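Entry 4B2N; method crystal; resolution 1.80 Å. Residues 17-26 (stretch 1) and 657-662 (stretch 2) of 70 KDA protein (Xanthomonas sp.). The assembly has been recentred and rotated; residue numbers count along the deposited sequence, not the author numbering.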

# COMPACT_ATOMS: atom_id res chain seq x y z
N PRO A 17 -2.83 -32.64 -5.10
CA PRO A 17 -3.05 -32.22 -3.72
C PRO A 17 -4.05 -31.06 -3.53
O PRO A 17 -4.33 -30.29 -4.46
CB PRO A 17 -1.65 -31.77 -3.27
CG PRO A 17 -1.00 -31.30 -4.53
CD PRO A 17 -1.49 -32.26 -5.59
N LEU A 18 -4.59 -30.97 -2.32
CA LEU A 18 -5.41 -29.83 -1.91
C LEU A 18 -4.47 -28.72 -1.39
O LEU A 18 -4.65 -27.55 -1.69
CB LEU A 18 -6.42 -30.25 -0.80
CG LEU A 18 -7.64 -31.09 -1.18
CD1 LEU A 18 -8.34 -31.66 0.02
CD2 LEU A 18 -8.63 -30.34 -2.07
N LEU A 19 -3.45 -29.10 -0.63
CA LEU A 19 -2.57 -28.11 0.00
C LEU A 19 -1.47 -27.77 -1.00
O LEU A 19 -1.18 -28.55 -1.92
CB LEU A 19 -1.96 -28.68 1.28
CG LEU A 19 -2.99 -29.01 2.35
CD1 LEU A 19 -2.29 -29.40 3.65
CD2 LEU A 19 -4.00 -27.88 2.58
N ASP A 20 -0.88 -26.60 -0.85
CA ASP A 20 0.19 -26.21 -1.69
C ASP A 20 1.08 -25.23 -0.92
O ASP A 20 1.11 -24.04 -1.24
CB ASP A 20 -0.41 -25.47 -2.88
CG ASP A 20 0.65 -25.02 -3.88
OD1 ASP A 20 1.77 -25.50 -3.88
OD2 ASP A 20 0.38 -24.21 -4.75
N GLN A 21 1.81 -25.70 0.07
CA GLN A 21 2.69 -24.85 0.90
C GLN A 21 3.97 -24.55 0.09
O GLN A 21 4.47 -25.39 -0.54
CB GLN A 21 2.96 -25.59 2.21
CG GLN A 21 1.62 -25.98 2.88
CD GLN A 21 1.70 -27.16 3.88
OE1 GLN A 21 1.52 -28.35 3.53
NE2 GLN A 21 1.93 -26.83 5.15
N ALA A 22 4.47 -23.31 0.02
CA ALA A 22 5.63 -23.05 -0.88
C ALA A 22 6.44 -21.95 -0.34
O ALA A 22 5.88 -20.99 0.21
CB ALA A 22 5.22 -22.75 -2.28
N SER A 23 7.76 -22.12 -0.42
CA SER A 23 8.67 -21.11 -0.01
C SER A 23 8.75 -20.11 -1.15
O SER A 23 8.96 -18.89 -0.95
CB SER A 23 10.04 -21.77 0.16
OG SER A 23 10.09 -22.36 1.42
N ILE A 24 8.75 -20.69 -2.35
CA ILE A 24 8.83 -19.90 -3.57
C ILE A 24 7.44 -19.92 -4.16
O ILE A 24 6.97 -20.92 -4.62
CB ILE A 24 9.88 -20.43 -4.56
CG1 ILE A 24 11.20 -20.63 -3.84
CG2 ILE A 24 10.07 -19.40 -5.72
CD1 ILE A 24 12.23 -21.32 -4.75
N ARG A 25 6.79 -18.76 -4.15
CA ARG A 25 5.44 -18.62 -4.65
C ARG A 25 5.36 -17.84 -6.00
O ARG A 25 4.72 -18.25 -6.99
CB ARG A 25 4.67 -17.89 -3.53
CG ARG A 25 3.20 -17.96 -3.77
CD ARG A 25 2.74 -19.38 -3.66
NE ARG A 25 2.58 -19.82 -2.29
CZ ARG A 25 2.01 -20.99 -2.00
NH1 ARG A 25 1.59 -21.76 -3.01
NH2 ARG A 25 1.83 -21.37 -0.74
N SER A 26 6.05 -16.71 -6.06
CA SER A 26 6.15 -15.89 -7.25
C SER A 26 6.36 -16.76 -8.48
O SER A 26 7.32 -17.48 -8.54
CB SER A 26 7.42 -15.01 -7.10
OG SER A 26 7.67 -14.46 -8.39
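Stretch 2, residues 657-662: EYIKTL

Stretch 2 is the C-terminal end of the chain, and it meets stretch 1 across a sequence separation of at least 636 residues. Glu 657, Tyr 658 and Ile 659 lie in a helix that begins earlier in the chain, with phi/psi of -58/-42, -62/-40 and -66/-31. Thr 661 N donates to Tyr 658 O at 2.9 Å and Leu 662 N to Ile 659 O at 3.0 Å, each reaching back three residues. Stretch 1 has no regular helix or strand; psi is negative at Leu 18 (-42°), Ser 23 (-39°) and Arg 25 (-47°) and positive elsewhere. The backbones come nearest at Gln 21 and Thr 661, whose CA atoms are 5.3 Å apart. The two stretches run in broadly the same direction, the contacts advancing from Leu 19 and Tyr 658 to Arg 25 and Leu 662. The contact is small, burying 293 Å² summed over both sides.

Packing centres on Thr 661, which points toward stretch 1 and has 84 Å² covered, the largest share of any residue. Its CB lies 3.6 Å from Gln 21 CG, and its O is also 3.6 Å from that CG, so the aliphatic part of the glutamine rests on the threonine. Three residues earlier, Tyr 658 receives Leu 19: Leu 19 CD2 is 3.8 Å from Tyr 658 CD1 and approaches the ring at its edge, near the ring plane. The same methyl, Leu 19 CD2, is 4.0 Å from Thr 661 OG1, placing it beside both residues.

No direct hydrogen bond joins the stretches; three waters make the polar links. Water 1 donates to Leu 18 O at 2.8 Å and hydrogen-bonds Tyr 658 OH at 2.7 Å, spanning the 4.3 Å between Leu 18 O and Tyr 658 OH. Water 2 accepts from Asp 20 N at 2.9 Å and donates to Thr 661 OG1 at 2.7 Å. That hydroxyl in turn donates to Tyr 658 O, with Thr 661 OG1 to Tyr 658 O at 2.5 Å, and so ties the bridge to the helix backbone. Water 3 accepts from Arg 25 NE at 2.9 Å and donates to the terminal carboxylate through Leu 662 O at 2.6 Å.

The charged group facing the chain end is held within its own stretch. Asp 20 O accepts from Arg 25 NH1 at 2.9 Å and from Arg 25 NH2 at 2.8 Å, while Arg 25 NH1 and Asp 20 OD2 form a salt bridge at 3.2 Å whose hydrogen bond is weak. Thus fixed, Arg 25 NH2 stands 3.7 Å from Leu 662 O and 3.9 Å from Thr 661 O, the latter at the guanidinium edge.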

# COMPACT_ATOMS: atom_id res chain seq x y z
N GLU A 657 -7.01 -22.89 9.60
CA GLU A 657 -5.94 -23.82 9.42
C GLU A 657 -5.49 -23.86 7.97
O GLU A 657 -4.29 -23.94 7.68
CB GLU A 657 -6.42 -25.22 9.83
CG GLU A 657 -5.23 -26.03 10.26
CD GLU A 657 -4.62 -25.57 11.58
OE1 GLU A 657 -5.18 -24.67 12.26
OE2 GLU A 657 -3.53 -26.07 11.90
N TYR A 658 -6.45 -23.84 7.04
CA TYR A 658 -6.07 -23.82 5.64
C TYR A 658 -5.25 -22.55 5.27
O TYR A 658 -4.24 -22.62 4.54
CB TYR A 658 -7.32 -23.93 4.77
CG TYR A 658 -7.01 -23.82 3.30
CD1 TYR A 658 -6.06 -24.67 2.71
CD2 TYR A 658 -7.65 -22.89 2.49
CE1 TYR A 658 -5.76 -24.58 1.37
CE2 TYR A 658 -7.36 -22.78 1.13
CZ TYR A 658 -6.42 -23.65 0.60
OH TYR A 658 -6.12 -23.63 -0.71
N ILE A 659 -5.63 -21.42 5.82
CA ILE A 659 -4.94 -20.17 5.46
C ILE A 659 -3.47 -20.18 5.96
O ILE A 659 -2.56 -19.52 5.37
CB ILE A 659 -5.72 -18.93 5.92
CG1 ILE A 659 -7.01 -18.80 5.09
CG2 ILE A 659 -4.84 -17.64 5.81
CD1 ILE A 659 -8.11 -18.01 5.75
N LYS A 660 -3.26 -20.87 7.09
CA LYS A 660 -1.90 -21.13 7.58
C LYS A 660 -0.99 -21.76 6.51
O LYS A 660 0.19 -21.53 6.54
CB LYS A 660 -1.92 -22.00 8.85
CG LYS A 660 -2.59 -21.35 10.04
CD LYS A 660 -2.53 -22.30 11.26
CE LYS A 660 -3.26 -21.79 12.49
NZ LYS A 660 -3.35 -22.85 13.56
N THR A 661 -1.56 -22.59 5.62
CA THR A 661 -0.78 -23.23 4.60
C THR A 661 -0.54 -22.35 3.37
O THR A 661 0.23 -22.73 2.49
CB THR A 661 -1.40 -24.52 4.06
OG1 THR A 661 -2.60 -24.21 3.41
CG2 THR A 661 -1.75 -25.55 5.17
N LEU A 662 -1.20 -21.19 3.29
CA LEU A 662 -1.04 -20.32 2.11
C LEU A 662 0.12 -19.33 2.30
O LEU A 662 0.55 -18.67 1.40
CB LEU A 662 -2.35 -19.60 1.80
CG LEU A 662 -3.59 -20.48 1.53
CD1 LEU A 662 -4.80 -19.57 1.41
CD2 LEU A 662 -3.35 -21.26 0.24
OXT LEU A 662 0.79 -19.22 3.34
O HOH W 1 -3.89 -24.89 -1.53
O HOH W 2 -2.04 -24.56 0.82
O HOH W 3 2.62 -17.99 -0.03